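Local structure of malonyl CoA reductase (malonate semialdehyde-forming) (Sulfolobus tokodaii, 2EP5) at residues E254-I258 and E259-K263; E165-K169 and S170-I174. The protein probably catalyses the NADPH-dependent reduction of malonyl-CoA to malonate semialdehyde, as a member of the aspartate-semialdehyde dehydrogenase family. All blocks are in the same frame, centred on the assembly; numbering follows the deposited sequence.

Contact 1 of 2, residues E254-I258 and E259-K263; sequences ERINI and EEIKK
A first torsion of -175° turns the Asn257 amide away from its own N and over the first turn of the helix, where OD1 takes the N-H of Glu260 at 2.9 Å. The N-H points fairly straight at OD1, but the donor stands above the amide plane, 52° out of it, away from the lone-pair directions. CB of Glu260 packs against the same amide, 3.6 Å from CG of Asn257. The main chain takes over from there: Asn257 O accepts from Ile261 N at 3.1 Å, and Ile258 O receives Lys262 N.

On the other side of this turn, the branch methyl CG2 of Ile256 meets the end methyl CD1 of Ile261, 3.3 Å apart. CG1 of Ile261 lies beside its backbone N (chi1 -77°) and the chain runs on extended, which carries CD1 back toward the loop. Both isoleucines also rest on Leu320 of strand 319-326, while Ile258 packs on Ile313 and His315 of strand 308-316, so the apolar face of the turn lies against the sheet.

The outer face is charged. Lys262, extended beyond CG, passes Ile258 O with its CG and brings NZ to the syn side of Glu259 OE2 at 3.3 Å, a salt bridge three residues along the helix. CG2 of Ile258 comes within 3.6 Å of the same oxygen, OE2 of Glu259. Lys263 NZ reaches Glu260 OE1 in a weaker bridge of the same spacing. Asn257 is thus a classical asparagine N-cap, opening helix 258-266 where the chain returns from strand 244-251 to cover the mixed sheet of the dimerisation domain.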
loop_
_atom_site.group_PDB
_atom_site.type_symbol
_atom_site.label_atom_id
_atom_site.label_comp_id
_atom_site.label_asym_id
_atom_site.label_seq_id
_atom_site.Cartn_x
_atom_site.Cartn_y
_atom_site.Cartn_z
ATOM N N GLU A 254 26.396 1.015 -32.419
ATOM C CA GLU A 254 27.422 2.052 -32.345
ATOM C C GLU A 254 28.347 1.698 -31.188
ATOM O O GLU A 254 27.906 1.127 -30.192
ATOM C CB GLU A 254 26.789 3.425 -32.080
ATOM C CG GLU A 254 25.944 3.974 -33.220
ATOM C CD GLU A 254 26.755 4.200 -34.483
ATOM O OE1 GLU A 254 27.837 4.817 -34.382
ATOM O OE2 GLU A 254 26.314 3.764 -35.574
ATOM N N ARG A 255 29.628 2.020 -31.318
ATOM C CA ARG A 255 30.573 1.732 -30.248
ATOM C C ARG A 255 30.130 2.547 -29.038
ATOM O O ARG A 255 29.530 3.615 -29.184
ATOM C CB ARG A 255 31.994 2.127 -30.660
ATOM C CG ARG A 255 32.444 1.527 -31.988
ATOM C CD ARG A 255 33.886 1.880 -32.303
ATOM N NE ARG A 255 34.182 3.292 -32.067
ATOM C CZ ARG A 255 33.568 4.302 -32.675
ATOM N NH1 ARG A 255 32.616 4.059 -33.563
ATOM N NH2 ARG A 255 33.902 5.553 -32.393
ATOM N N ILE A 256 30.418 2.042 -27.844
ATOM C CA ILE A 256 30.021 2.738 -26.635
ATOM C C ILE A 256 31.019 2.577 -25.498
ATOM O O ILE A 256 31.317 1.462 -25.075
ATOM C CB ILE A 256 28.634 2.242 -26.163
ATOM C CG1 ILE A 256 27.565 2.663 -27.176
ATOM C CG2 ILE A 256 28.322 2.796 -24.787
ATOM C CD1 ILE A 256 26.209 2.023 -26.962
ATOM N N ASN A 257 31.538 3.705 -25.019
ATOM C CA ASN A 257 32.485 3.728 -23.907
ATOM C C ASN A 257 31.651 3.956 -22.646
ATOM O O ASN A 257 31.312 5.093 -22.303
ATOM C CB ASN A 257 33.484 4.876 -24.076
ATOM C CG ASN A 257 34.563 4.872 -23.001
ATOM O OD1 ASN A 257 34.276 4.698 -21.816
ATOM N ND2 ASN A 257 35.813 5.074 -23.410
ATOM N N ILE A 258 31.318 2.870 -21.962
ATOM C CA ILE A 258 30.496 2.948 -20.765
ATOM C C ILE A 258 30.955 3.982 -19.731
ATOM O O ILE A 258 30.144 4.758 -19.231
ATOM C CB ILE A 258 30.390 1.562 -20.099
ATOM C CG1 ILE A 258 29.122 1.486 -19.258
ATOM C CG2 ILE A 258 31.626 1.276 -19.263
ATOM C CD1 ILE A 258 27.866 1.380 -20.096
ATOM N N GLU A 259 32.250 4.002 -19.421
ATOM C CA GLU A 259 32.780 4.933 -18.437
ATOM C C GLU A 259 32.705 6.390 -18.890
ATOM O O GLU A 259 32.460 7.283 -18.078
ATOM C CB GLU A 259 34.229 4.572 -18.080
ATOM C CG GLU A 259 34.396 3.221 -17.377
ATOM C CD GLU A 259 33.592 3.113 -16.082
ATOM O OE1 GLU A 259 33.817 3.930 -15.162
ATOM O OE2 GLU A 259 32.732 2.209 -15.984
ATOM N N GLU A 260 32.921 6.639 -20.176
ATOM C CA GLU A 260 32.850 8.008 -20.673
ATOM C C GLU A 260 31.411 8.506 -20.540
ATOM O O GLU A 260 31.172 9.674 -20.233
ATOM C CB GLU A 260 33.294 8.083 -22.137
ATOM C CG GLU A 260 33.339 9.510 -22.682
ATOM C CD GLU A 260 34.487 10.336 -22.102
ATOM O OE1 GLU A 260 34.718 10.277 -20.873
ATOM O OE2 GLU A 260 35.157 11.056 -22.876
ATOM N N ILE A 261 30.457 7.606 -20.770
ATOM C CA ILE A 261 29.042 7.936 -20.658
ATOM C C ILE A 261 28.699 8.348 -19.221
ATOM O O ILE A 261 28.046 9.366 -18.998
ATOM C CB ILE A 261 28.157 6.735 -21.100
ATOM C CG1 ILE A 261 28.145 6.649 -22.630
ATOM C CG2 ILE A 261 26.737 6.878 -20.554
ATOM C CD1 ILE A 261 27.326 5.507 -23.173
ATOM N N LYS A 262 29.144 7.557 -18.249
ATOM C CA LYS A 262 28.883 7.879 -16.852
ATOM C C LYS A 262 29.486 9.248 -16.546
ATOM O O LYS A 262 28.879 10.076 -15.863
ATOM C CB LYS A 262 29.504 6.824 -15.930
ATOM C CG LYS A 262 28.848 5.455 -16.002
ATOM C CD LYS A 262 29.583 4.461 -15.118
ATOM C CE LYS A 262 28.979 3.074 -15.208
ATOM N NZ LYS A 262 29.827 2.057 -14.505
ATOM N N LYS A 263 30.686 9.477 -17.065
ATOM C CA LYS A 263 31.371 10.742 -16.858
ATOM C C LYS A 263 30.599 11.904 -17.490
ATOM O O LYS A 263 30.411 12.948 -16.865
ATOM C CB LYS A 263 32.781 10.676 -17.450
ATOM C CG LYS A 263 33.595 11.955 -17.275
ATOM C CD LYS A 263 34.911 11.919 -18.067
ATOM C CE LYS A 263 35.842 10.805 -17.593
ATOM N NZ LYS A 263 37.079 10.723 -18.429
#

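Contact 2 of 2, residues E165-K169 and S170-I174; sequences EIATK and SKIII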
loop_
_atom_site.group_PDB
_atom_site.type_symbol
_atom_site.label_atom_id
_atom_site.label_comp_id
_atom_site.label_asym_id
_atom_site.label_seq_id
_atom_site.Cartn_x
_atom_site.Cartn_y
_atom_site.Cartn_z
ATOM N N GLU A 165 23.829 11.767 -29.771
ATOM C CA GLU A 165 24.432 11.179 -30.959
ATOM C C GLU A 165 24.264 9.662 -31.034
ATOM O O GLU A 165 24.233 9.091 -32.124
ATOM C CB GLU A 165 25.917 11.526 -31.071
ATOM C CG GLU A 165 26.391 11.411 -32.517
ATOM C CD GLU A 165 27.778 10.814 -32.665
ATOM O OE1 GLU A 165 28.749 11.444 -32.186
ATOM O OE2 GLU A 165 27.888 9.717 -33.268
ATOM N N ILE A 166 24.163 9.012 -29.879
ATOM C CA ILE A 166 23.977 7.565 -29.840
ATOM C C ILE A 166 22.501 7.258 -30.063
ATOM O O ILE A 166 22.147 6.407 -30.886
ATOM C CB ILE A 166 24.396 6.985 -28.481
ATOM C CG1 ILE A 166 25.863 7.314 -28.207
ATOM C CG2 ILE A 166 24.181 5.483 -28.469
ATOM C CD1 ILE A 166 26.336 6.890 -26.827
ATOM N N ALA A 167 21.650 7.971 -29.327
ATOM C CA ALA A 167 20.200 7.802 -29.407
ATOM C C ALA A 167 19.653 8.061 -30.807
ATOM O O ALA A 167 18.692 7.421 -31.236
ATOM C CB ALA A 167 19.509 8.728 -28.397
ATOM N N THR A 168 20.259 9.004 -31.516
ATOM C CA THR A 168 19.817 9.335 -32.867
ATOM C C THR A 168 20.033 8.175 -33.839
ATOM O O THR A 168 19.249 7.981 -34.769
ATOM C CB THR A 168 20.553 10.583 -33.402
ATOM O OG1 THR A 168 20.074 11.749 -32.715
ATOM C CG2 THR A 168 20.320 10.740 -34.892
ATOM N N LYS A 169 21.095 7.409 -33.620
ATOM C CA LYS A 169 21.405 6.272 -34.480
ATOM C C LYS A 169 21.044 4.971 -33.770
ATOM O O LYS A 169 21.917 4.139 -33.501
ATOM C CB LYS A 169 22.896 6.243 -34.820
ATOM C CG LYS A 169 23.466 7.503 -35.437
ATOM C CD LYS A 169 24.972 7.327 -35.582
ATOM C CE LYS A 169 25.701 8.606 -35.960
ATOM N NZ LYS A 169 27.176 8.415 -35.809
ATOM N N SER A 170 19.765 4.790 -33.463
ATOM C CA SER A 170 19.336 3.582 -32.776
ATOM C C SER A 170 17.826 3.491 -32.702
ATOM O O SER A 170 17.107 4.374 -33.176
ATOM C CB SER A 170 19.866 3.577 -31.347
ATOM O OG SER A 170 19.106 4.474 -30.549
ATOM N N LYS A 171 17.363 2.398 -32.108
ATOM C CA LYS A 171 15.944 2.179 -31.882
ATOM C C LYS A 171 15.844 2.319 -30.363
ATOM O O LYS A 171 16.470 1.564 -29.605
ATOM C CB LYS A 171 15.516 0.781 -32.340
ATOM C CG LYS A 171 14.074 0.407 -31.991
ATOM C CD LYS A 171 13.046 1.341 -32.637
ATOM C CE LYS A 171 11.650 1.130 -32.044
ATOM N NZ LYS A 171 10.618 2.026 -32.645
ATOM N N ILE A 172 15.083 3.316 -29.930
ATOM C CA ILE A 172 14.914 3.605 -28.513
ATOM C C ILE A 172 13.697 2.936 -27.917
ATOM O O ILE A 172 12.570 3.275 -28.274
ATOM C CB ILE A 172 14.777 5.124 -28.277
ATOM C CG1 ILE A 172 16.058 5.829 -28.718
ATOM C CG2 ILE A 172 14.478 5.400 -26.809
ATOM C CD1 ILE A 172 15.898 7.293 -28.915
ATOM N N ILE A 173 13.933 1.990 -27.007
ATOM C CA ILE A 173 12.853 1.297 -26.321
ATOM C C ILE A 173 12.772 1.867 -24.907
ATOM O O ILE A 173 13.764 1.879 -24.172
ATOM C CB ILE A 173 13.110 -0.220 -26.206
ATOM C CG1 ILE A 173 13.237 -0.847 -27.605
ATOM C CG2 ILE A 173 11.974 -0.869 -25.412
ATOM C CD1 ILE A 173 11.957 -0.812 -28.432
ATOM N N ILE A 174 11.592 2.336 -24.523
ATOM C CA ILE A 174 11.429 2.908 -23.197
ATOM C C ILE A 174 10.214 2.399 -22.428
ATOM O O ILE A 174 9.116 2.298 -22.961
ATOM C CB ILE A 174 11.315 4.451 -23.260
ATOM C CG1 ILE A 174 12.553 5.049 -23.923
ATOM C CG2 ILE A 174 11.177 5.013 -21.860
ATOM C CD1 ILE A 174 12.387 6.513 -24.318
#
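Ser170 is the pivot between helix and strand: its OG turns back to Ala167 O, the carbonyl three residues earlier, and donates a hydrogen bond of 3.1 Å. OG stands between the backbone N and the carbonyl carbon of its own residue (chi1 76°), which aims it at the end of the helix instead of along the strand. It approaches Ala167 O from well off the C=O direction, with an angle of 108° at the oxygen and 42° out of the carbonyl plane. A weak backbone bond, Ser170 N to Thr168 O at 3.5 Å, spans the same turn.

Ala167 offers its carbonyl and its methyl to the strand. CD1 of Ile172, at the end of an extended side chain, comes within 3.6 Å of Ala167 O and 3.9 Å of Ala167 CB, so the tip of Ile172 sits by the residue whose oxygen holds the Ser170 hydroxyl. Around them, Ile250 of strand 244-251 touches both Ala167 and Ser170, and Leu229 touches Ala167 and Ile172.

Lys169 makes the bend. Its side chain, extended beyond CG, doubles back along the outside of the helix to place NZ 2.9 Å from Glu165 OE2, on the anti side of the carboxylate and somewhat out of its plane. The backbone of Lys169 is secured separately, its O accepting from Thr252 OG1. Beyond the bend Lys171 points away from the helix, and its NZ meets Asp230, Thr232 and Asn317 O of the second subunit.

The chemistry is divided by side: an exposed ion pair ties the last helical turn on the outside, whereas on the sheet side a serine hydroxyl binds a main-chain carbonyl beside isoleucine and alanine methyls, giving that oxygen a polar partner.

Overall arrangement
Contact 2 leads from helix 164-168 into strand 171-178, and contact 1 follows strand 244-251, its antiparallel neighbour in the mixed sheet, so both lie at the same end of these two strands. Their centres lie 14 Å apart and they touch: CD1 of Ile261 is 4.0 Å from CD1 of Ile166, and CD of Glu254 packs 3.8 Å from CD of Lys169, whose charged ends form a long, weak ion pair. Thr252 connects them further, binding Lys169 O and Glu254 N. Both contacts are away from the predicted active-site residues Cys151 and His244; contact 2 alone has residues reaching the second subunit, at Lys171 and Ile173.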